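Local coordinates for protein putative esterase aq_1494 (Aquifex aeolicus, PDB 2EGR) that probably hydrolyses fatty acyl-CoA thioesters, as a member of the 4-hydroxybenzoyl-CoA thioesterase family, at residues Y28-R33 with F73-L77; Y60-P66 with A99-N104. One frame throughout, in Å; residues are numbered along the deposited sequence.

Contact 1: Y28-R33 with F73-L77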
ATOM      1  N   TYR A  28      -0.646   1.023 -10.953  1.00 14.43           N
ATOM      2  CA  TYR A  28      -0.085   1.664 -12.136  1.00 15.24           C
ATOM      3  C   TYR A  28      -1.127   1.751 -13.243  1.00 15.79           C
ATOM      4  O   TYR A  28      -1.264   2.807 -13.853  1.00 15.52           O
ATOM      5  CB  TYR A  28       1.124   0.914 -12.667  1.00 15.41           C
ATOM      6  CG  TYR A  28       2.355   0.824 -11.786  1.00 16.67           C
ATOM      7  CD1 TYR A  28       2.606   1.747 -10.776  1.00 14.09           C
ATOM      8  CD2 TYR A  28       3.275  -0.190 -12.009  1.00 15.22           C
ATOM      9  CE1 TYR A  28       3.791   1.657 -10.009  1.00 12.69           C
ATOM     10  CE2 TYR A  28       4.435  -0.304 -11.288  1.00 14.11           C
ATOM     11  CZ  TYR A  28       4.686   0.637 -10.274  1.00 12.95           C
ATOM     12  OH  TYR A  28       5.862   0.527  -9.565  1.00 16.25           O
ATOM     13  N   PHE A  29      -1.888   0.671 -13.483  1.00 15.10           N
ATOM     14  CA  PHE A  29      -2.977   0.733 -14.500  1.00 15.76           C
ATOM     15  C   PHE A  29      -4.027   1.770 -14.161  1.00 15.86           C
ATOM     16  O   PHE A  29      -4.565   2.443 -15.042  1.00 16.44           O
ATOM     17  CB  PHE A  29      -3.634  -0.650 -14.702  1.00 16.12           C
ATOM     18  CG  PHE A  29      -2.660  -1.737 -14.966  1.00 15.44           C
ATOM     19  CD1 PHE A  29      -1.468  -1.497 -15.673  1.00 16.04           C
ATOM     20  CD2 PHE A  29      -2.910  -3.041 -14.517  1.00 16.98           C
ATOM     21  CE1 PHE A  29      -0.553  -2.501 -15.902  1.00 16.10           C
ATOM     22  CE2 PHE A  29      -1.995  -4.048 -14.754  1.00 15.40           C
ATOM     23  CZ  PHE A  29      -0.816  -3.801 -15.443  1.00 18.59           C
ATOM     24  N   GLU A  30      -4.375   1.904 -12.873  1.00 14.76           N
ATOM     25  CA  GLU A  30      -5.322   2.898 -12.464  1.00 14.99           C
ATOM     26  C   GLU A  30      -4.739   4.286 -12.733  1.00 15.18           C
ATOM     27  O   GLU A  30      -5.450   5.170 -13.239  1.00 14.97           O
ATOM     28  CB  GLU A  30      -5.655   2.736 -10.962  1.00 14.14           C
ATOM     29  CG  GLU A  30      -6.576   3.814 -10.396  1.00 14.87           C
ATOM     30  CD  GLU A  30      -6.695   3.736  -8.880  1.00 16.19           C
ATOM     31  OE1 GLU A  30      -7.447   2.855  -8.378  1.00 19.73           O
ATOM     32  OE2 GLU A  30      -6.058   4.587  -8.235  1.00 14.23           O
ATOM     33  N   GLU A  31      -3.471   4.492 -12.402  1.00 14.56           N
ATOM     34  CA  GLU A  31      -2.894   5.813 -12.693  1.00 15.83           C
ATOM     35  C   GLU A  31      -2.987   6.109 -14.211  1.00 15.43           C
ATOM     36  O   GLU A  31      -3.259   7.263 -14.628  1.00 15.72           O
ATOM     37  CB  GLU A  31      -1.444   5.870 -12.242  1.00 15.89           C
ATOM     38  CG  GLU A  31      -1.245   5.674 -10.738  1.00 15.14           C
ATOM     39  CD  GLU A  31       0.219   5.868 -10.307  1.00 19.32           C
ATOM     40  OE1 GLU A  31       1.104   6.195 -11.141  1.00 19.11           O
ATOM     41  OE2 GLU A  31       0.466   5.693  -9.116  1.00 18.88           O
ATOM     42  N   ALA A  32      -2.702   5.085 -15.019  1.00 15.57           N
ATOM     43  CA  ALA A  32      -2.737   5.249 -16.483  1.00 16.47           C
ATOM     44  C   ALA A  32      -4.135   5.605 -16.970  1.00 18.15           C
ATOM     45  O   ALA A  32      -4.294   6.564 -17.754  1.00 18.73           O
ATOM     46  CB  ALA A  32      -2.147   4.049 -17.212  1.00 16.03           C
ATOM     47  N   ARG A  33      -5.165   4.883 -16.497  1.00 18.21           N
ATOM     48  CA  ARG A  33      -6.549   5.223 -16.830  1.00 17.92           C
ATOM     49  C   ARG A  33      -6.892   6.645 -16.439  1.00 18.68           C
ATOM     50  O   ARG A  33      -7.538   7.342 -17.202  1.00 18.54           O
ATOM     51  CB  ARG A  33      -7.550   4.272 -16.171  1.00 18.76           C
ATOM     52  CG  ARG A  33      -7.427   2.858 -16.654  1.00 17.56           C
ATOM     53  CD  ARG A  33      -8.664   2.072 -16.214  1.00 18.26           C
ATOM     54  NE  ARG A  33      -8.797   2.026 -14.751  1.00 18.28           N
ATOM     55  CZ  ARG A  33      -8.185   1.140 -13.952  1.00 16.90           C
ATOM     56  NH1 ARG A  33      -7.331   0.238 -14.428  1.00 16.29           N
ATOM     57  NH2 ARG A  33      -8.405   1.201 -12.651  1.00 17.31           N
ATOM     58  N   PHE A  73       9.416   3.039 -16.775  1.00 18.25           N
ATOM     59  CA  PHE A  73       8.593   2.128 -17.529  1.00 18.71           C
ATOM     60  C   PHE A  73       7.427   2.904 -18.138  1.00 19.67           C
ATOM     61  O   PHE A  73       7.182   4.058 -17.783  1.00 20.17           O
ATOM     62  CB  PHE A  73       8.163   0.911 -16.660  1.00 19.62           C
ATOM     63  CG  PHE A  73       7.215   1.267 -15.567  1.00 17.21           C
ATOM     64  CD1 PHE A  73       5.847   1.289 -15.799  1.00 18.92           C
ATOM     65  CD2 PHE A  73       7.705   1.625 -14.302  1.00 20.38           C
ATOM     66  CE1 PHE A  73       4.944   1.630 -14.782  1.00 20.13           C
ATOM     67  CE2 PHE A  73       6.826   1.995 -13.297  1.00 17.55           C
ATOM     68  CZ  PHE A  73       5.453   1.995 -13.527  1.00 18.81           C
ATOM     69  N   GLU A  74       6.750   2.286 -19.098  1.00 20.13           N
ATOM     70  CA  GLU A  74       5.608   2.903 -19.741  1.00 19.61           C
ATOM     71  C   GLU A  74       4.499   1.883 -19.759  1.00 19.06           C
ATOM     72  O   GLU A  74       4.739   0.719 -20.024  1.00 19.68           O
ATOM     73  CB  GLU A  74       5.959   3.367 -21.176  1.00 19.68           C
ATOM     74  CG  GLU A  74       7.076   4.390 -21.171  1.00 21.38           C
ATOM     75  CD  GLU A  74       7.365   4.959 -22.548  1.00 26.21           C
ATOM     76  OE1 GLU A  74       7.066   4.280 -23.542  1.00 22.66           O
ATOM     77  OE2 GLU A  74       7.835   6.113 -22.611  1.00 26.57           O
ATOM     78  N   VAL A  75       3.306   2.362 -19.439  1.00 19.04           N
ATOM     79  CA  VAL A  75       2.063   1.641 -19.597  1.00 18.29           C
ATOM     80  C   VAL A  75       1.391   2.182 -20.882  1.00 18.89           C
ATOM     81  O   VAL A  75       1.023   3.375 -20.960  1.00 19.14           O
ATOM     82  CB  VAL A  75       1.174   1.911 -18.384  1.00 17.73           C
ATOM     83  CG1 VAL A  75      -0.157   1.171 -18.501  1.00 18.37           C
ATOM     84  CG2 VAL A  75       1.952   1.556 -17.078  1.00 17.86           C
ATOM     85  N   HIS A  76       1.286   1.319 -21.885  1.00 19.88           N
ATOM     86  CA  HIS A  76       0.599   1.650 -23.131  1.00 21.06           C
ATOM     87  C   HIS A  76      -0.794   1.050 -23.037  1.00 21.28           C
ATOM     88  O   HIS A  76      -0.955  -0.202 -22.957  1.00 21.31           O
ATOM     89  CB  HIS A  76       1.328   1.023 -24.323  1.00 21.57           C
ATOM     90  CG  HIS A  76       2.666   1.624 -24.634  1.00 23.64           C
ATOM     91  ND1 HIS A  76       3.523   2.132 -23.677  1.00 26.03           N
ATOM     92  CD2 HIS A  76       3.309   1.763 -25.817  1.00 22.41           C
ATOM     93  CE1 HIS A  76       4.632   2.558 -24.261  1.00 24.90           C
ATOM     94  NE2 HIS A  76       4.532   2.329 -25.557  1.00 24.92           N
ATOM     95  N   LEU A  77      -1.779   1.935 -23.024  1.00 20.66           N
ATOM     96  CA  LEU A  77      -3.186   1.616 -22.803  1.00 21.91           C
ATOM     97  C   LEU A  77      -3.906   1.616 -24.137  1.00 23.67           C
ATOM     98  O   LEU A  77      -3.656   2.502 -24.964  1.00 22.68           O
ATOM     99  CB  LEU A  77      -3.780   2.708 -21.893  1.00 21.92           C
ATOM    100  CG  LEU A  77      -5.207   2.813 -21.381  1.00 21.97           C
ATOM    101  CD1 LEU A  77      -5.306   3.727 -20.143  1.00 24.69           C
ATOM    102  CD2 LEU A  77      -6.127   3.337 -22.475  1.00 22.13           C
TER

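Contact 2: Y60-P66 with A99-N104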
ATOM      1  N   TYR A  60      -6.845  -8.778 -14.981  1.00 19.47           N
ATOM      2  CA  TYR A  60      -5.928  -9.829 -15.290  1.00 21.15           C
ATOM      3  C   TYR A  60      -4.561  -9.212 -15.550  1.00 21.46           C
ATOM      4  O   TYR A  60      -4.449  -8.166 -16.223  1.00 21.70           O
ATOM      5  CB  TYR A  60      -6.383 -10.580 -16.564  1.00 20.39           C
ATOM      6  CG  TYR A  60      -5.351 -11.552 -17.071  1.00 21.88           C
ATOM      7  CD1 TYR A  60      -5.175 -12.803 -16.448  1.00 22.95           C
ATOM      8  CD2 TYR A  60      -4.510 -11.222 -18.129  1.00 22.97           C
ATOM      9  CE1 TYR A  60      -4.207 -13.702 -16.907  1.00 20.89           C
ATOM     10  CE2 TYR A  60      -3.552 -12.116 -18.596  1.00 23.57           C
ATOM     11  CZ  TYR A  60      -3.417 -13.358 -17.987  1.00 23.81           C
ATOM     12  OH  TYR A  60      -2.441 -14.229 -18.416  1.00 23.78           O
ATOM     13  N   CYS A  61      -3.518  -9.836 -15.016  1.00 20.96           N
ATOM     14  CA  CYS A  61      -2.153  -9.435 -15.344  1.00 20.23           C
ATOM     15  C   CYS A  61      -1.257 -10.642 -15.525  1.00 21.42           C
ATOM     16  O   CYS A  61      -1.320 -11.599 -14.732  1.00 21.27           O
ATOM     17  CB  CYS A  61      -1.549  -8.456 -14.308  1.00 20.13           C
ATOM     18  SG  CYS A  61      -0.055  -7.609 -14.903  1.00 21.04           S
ATOM     19  N   GLU A  62      -0.463 -10.607 -16.593  1.00 22.13           N
ATOM     20  CA  GLU A  62       0.583 -11.570 -16.837  1.00 24.03           C
ATOM     21  C   GLU A  62       1.950 -10.917 -16.746  1.00 23.15           C
ATOM     22  O   GLU A  62       2.218  -9.862 -17.359  1.00 23.66           O
ATOM     23  CB  GLU A  62       0.396 -12.379 -18.146  1.00 23.98           C
ATOM     24  CG  GLU A  62       0.079 -11.591 -19.376  1.00 27.52           C
ATOM     25  CD  GLU A  62      -0.282 -12.500 -20.570  1.00 29.58           C
ATOM     26  OE1 GLU A  62      -0.719 -13.659 -20.334  1.00 35.16           O
ATOM     27  OE2 GLU A  62      -0.144 -12.040 -21.730  1.00 34.33           O
ATOM     28  N   TYR A  63       2.815 -11.565 -15.985  1.00 21.78           N
ATOM     29  CA  TYR A  63       4.092 -11.019 -15.574  1.00 22.39           C
ATOM     30  C   TYR A  63       5.223 -11.739 -16.284  1.00 23.65           C
ATOM     31  O   TYR A  63       5.460 -12.938 -16.077  1.00 23.99           O
ATOM     32  CB  TYR A  63       4.259 -11.098 -14.040  1.00 21.93           C
ATOM     33  CG  TYR A  63       3.150 -10.413 -13.250  1.00 22.44           C
ATOM     34  CD1 TYR A  63       3.308  -9.102 -12.790  1.00 22.09           C
ATOM     35  CD2 TYR A  63       1.955 -11.078 -12.968  1.00 21.06           C
ATOM     36  CE1 TYR A  63       2.277  -8.461 -12.065  1.00 21.38           C
ATOM     37  CE2 TYR A  63       0.911 -10.458 -12.278  1.00 22.41           C
ATOM     38  CZ  TYR A  63       1.089  -9.135 -11.816  1.00 20.07           C
ATOM     39  OH  TYR A  63       0.078  -8.533 -11.122  1.00 17.94           O
ATOM     40  N   LYS A  64       5.931 -11.016 -17.141  1.00 23.53           N
ATOM     41  CA  LYS A  64       6.968 -11.637 -17.965  1.00 24.72           C
ATOM     42  C   LYS A  64       8.384 -11.382 -17.449  1.00 23.73           C
ATOM     43  O   LYS A  64       9.191 -12.298 -17.379  1.00 24.14           O
ATOM     44  CB  LYS A  64       6.826 -11.200 -19.441  1.00 24.82           C
ATOM     45  CG  LYS A  64       5.402 -11.263 -19.969  1.00 25.49           C
ATOM     46  CD  LYS A  64       5.259 -10.501 -21.317  1.00 27.33           C
ATOM     47  CE  LYS A  64       3.841 -10.660 -21.895  1.00 28.86           C
ATOM     48  NZ  LYS A  64       3.557 -12.071 -22.374  1.00 30.46           N
ATOM     49  N   LYS A  65       8.691 -10.130 -17.100  1.00 22.88           N
ATOM     50  CA  LYS A  65       9.966  -9.751 -16.536  1.00 21.71           C
ATOM     51  C   LYS A  65       9.699  -8.763 -15.386  1.00 20.35           C
ATOM     52  O   LYS A  65       8.759  -7.998 -15.457  1.00 19.37           O
ATOM     53  CB  LYS A  65      10.850  -9.074 -17.597  1.00 23.66           C
ATOM     54  CG  LYS A  65      11.210  -9.957 -18.843  1.00 25.26           C
ATOM     55  CD  LYS A  65      12.349 -10.935 -18.510  1.00 32.34           C
ATOM     56  CE  LYS A  65      12.587 -11.985 -19.620  1.00 32.71           C
ATOM     57  NZ  LYS A  65      14.018 -12.480 -19.600  1.00 38.97           N
ATOM     58  N   PRO A  66      10.555  -8.745 -14.368  1.00 21.09           N
ATOM     59  CA  PRO A  66      10.278  -7.851 -13.231  1.00 20.02           C
ATOM     60  C   PRO A  66      10.603  -6.388 -13.522  1.00 20.01           C
ATOM     61  O   PRO A  66      11.339  -6.098 -14.456  1.00 20.08           O
ATOM     62  CB  PRO A  66      11.225  -8.366 -12.154  1.00 20.87           C
ATOM     63  CG  PRO A  66      12.397  -8.868 -12.925  1.00 21.41           C
ATOM     64  CD  PRO A  66      11.773  -9.542 -14.139  1.00 20.19           C
ATOM     65  N   ALA A  99       8.465  -5.713 -23.517  1.00 26.88           N
ATOM     66  CA  ALA A  99       7.209  -5.973 -22.810  1.00 26.05           C
ATOM     67  C   ALA A  99       7.462  -6.835 -21.564  1.00 25.74           C
ATOM     68  O   ALA A  99       7.873  -8.010 -21.640  1.00 25.21           O
ATOM     69  CB  ALA A  99       6.174  -6.601 -23.735  1.00 26.09           C
ATOM     70  N   VAL A 100       7.201  -6.224 -20.413  1.00 24.46           N
ATOM     71  CA  VAL A 100       7.543  -6.763 -19.109  1.00 23.95           C
ATOM     72  C   VAL A 100       6.271  -7.364 -18.444  1.00 22.73           C
ATOM     73  O   VAL A 100       6.354  -8.236 -17.560  1.00 21.78           O
ATOM     74  CB  VAL A 100       8.223  -5.574 -18.339  1.00 24.67           C
ATOM     75  CG1 VAL A 100       7.584  -5.204 -17.053  1.00 26.58           C
ATOM     76  CG2 VAL A 100       9.754  -5.668 -18.332  1.00 24.50           C
ATOM     77  N   ALA A 101       5.101  -6.891 -18.873  1.00 20.81           N
ATOM     78  CA  ALA A 101       3.825  -7.447 -18.451  1.00 21.74           C
ATOM     79  C   ALA A 101       2.717  -7.027 -19.400  1.00 22.32           C
ATOM     80  O   ALA A 101       2.839  -6.017 -20.124  1.00 23.66           O
ATOM     81  CB  ALA A 101       3.488  -6.993 -16.998  1.00 20.94           C
ATOM     82  N   LYS A 102       1.631  -7.791 -19.401  1.00 22.25           N
ATOM     83  CA  LYS A 102       0.410  -7.440 -20.141  1.00 22.52           C
ATOM     84  C   LYS A 102      -0.779  -7.674 -19.253  1.00 22.35           C
ATOM     85  O   LYS A 102      -0.774  -8.619 -18.469  1.00 23.37           O
ATOM     86  CB  LYS A 102       0.265  -8.310 -21.401  1.00 22.50           C
ATOM     87  CG  LYS A 102       1.303  -8.001 -22.419  1.00 25.32           C
ATOM     88  CD  LYS A 102       0.958  -8.623 -23.762  1.00 26.97           C
ATOM     89  CE  LYS A 102       2.010  -8.298 -24.813  1.00 29.55           C
ATOM     90  NZ  LYS A 102       1.663  -9.096 -26.076  1.00 27.66           N
ATOM     91  N   ALA A 103      -1.811  -6.852 -19.427  1.00 21.93           N
ATOM     92  CA  ALA A 103      -3.000  -6.876 -18.594  1.00 21.74           C
ATOM     93  C   ALA A 103      -4.250  -6.374 -19.297  1.00 21.98           C
ATOM     94  O   ALA A 103      -4.191  -5.796 -20.408  1.00 21.40           O
ATOM     95  CB  ALA A 103      -2.759  -6.028 -17.346  1.00 21.80           C
ATOM     96  N   ASN A 104      -5.370  -6.536 -18.606  1.00 21.01           N
ATOM     97  CA  ASN A 104      -6.640  -6.011 -19.031  1.00 22.06           C
ATOM     98  C   ASN A 104      -7.566  -5.859 -17.842  1.00 21.51           C
ATOM     99  O   ASN A 104      -7.422  -6.598 -16.831  1.00 20.93           O
ATOM    100  CB  ASN A 104      -7.247  -6.872 -20.152  1.00 22.57           C
ATOM    101  CG  ASN A 104      -7.550  -8.307 -19.723  1.00 22.14           C
ATOM    102  OD1 ASN A 104      -8.592  -8.569 -19.136  1.00 24.19           O
ATOM    103  ND2 ASN A 104      -6.684  -9.242 -20.102  1.00 22.74           N
TER

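Contact 1: Y28-R33 with F73-L77
Tyr28 and Phe73 bring their rings together where the long helix of the hot-dog fold lies against the concave sheet that wraps it. CZ of Phe73 sits over the centre of the Tyr28 ring, 3.3 Å above its plane, and the two planes are inclined at 39°, an oblique pair between a parallel stack and an edge-to-face one. Phe73 reaches it with CG placed between its backbone N and carbonyl carbon (chi1 68°), while CG2 of Val75 lies at the edge of the Phe73 ring, in its plane. The other branch, Val75 CG1, points to the helix, 3.7 Å from Ala32 CB. Val75 CG1 is also 4.1 Å from Phe29 CD1, at the edge of that ring. Ala32 faces the strand at the closest backbone approach, where the short axes pass 9.2 Å apart and cross at -60°. Farther out, Tyr28 OH is hydrogen-bonded to Glu13 OE1, Phe29 stacks on Tyr91, and the guanidinium of Arg33 lies over Glu30 CA while its NH1 bonds to Tyr91 OH. At the far end of the contact Leu77 closes the row with a single methyl, CD1, which lies 3.8 Å from the backbone N of Arg33.

Contact 2: Y60-P66 with A99-N104
Val100 O takes two successive backbone donors, Lys64 N at 2.8 Å and Lys65 N at 3.0 Å, just where strand 60-63 ends and its chain turns into a loop. Lys64 N comes from above the carbonyl plane, 37° out of it, and Lys65 N approaches closer to that plane. Val100 also belongs to a classic beta bulge, since it and Ala101 both face Val93 on the neighbouring strand 86-95. Before this point the antiparallel pairing is regular: Tyr60 with Asn104 and Glu62 with Lys102 are hydrogen-bonded pairs, and Glu62 N points almost straight at Lys102 O (2.8 Å, 177° at the hydrogen). Glu62 CG stands between backbone N and carbonyl carbon (chi1 48°), and the extended chain runs beside Lys102, with OE2 3.8 Å from Lys102 CB. Tyr60 OH donates to Glu62 OE1 over 2.6 Å; OE1 lies in the tyrosine ring plane but is met on its anti side, out of the carboxylate plane. Lys64 NZ makes a long salt bridge to OE2. With Glu62 cut back to an alanine, the Tyr60 hydroxyl would probably lose this acceptor and Lys64 NZ the carboxylate near it. The opposite face carries Cys61, whose SG lies 4.0 Å from Ala103 CB and over the rim of the Tyr63 ring. This side packs on helix 22-39 through Phe26 and Phe29, while Tyr60, Cys61 and Glu62 pair with a strand of the third subunit, continuing the sheet across the interface.

The two contacts lie about 12 Å apart between centres and alternate along the chain: 28-33, then 60-66, 73-77 and 99-104. Both reach the same antiparallel sheet, contact 1 through strand 72-82 and contact 2 through the pair 52-63 and 98-111, with strand 86-95 between 72-82 and 98-111. Phe29 joins them directly, its CE2 3.4 Å from Ala103 CB and its CZ 3.9 Å from Cys61 SG, so a single helix side chain spans strands of both contacts. Contact 1 is buried near the centre of the subunit, whereas contact 2 is nearer the surface. Contact 1 reaches the third subunit through Glu30 and Arg33 of the helix, contact 2 through strand 52-63, where the sheet continues.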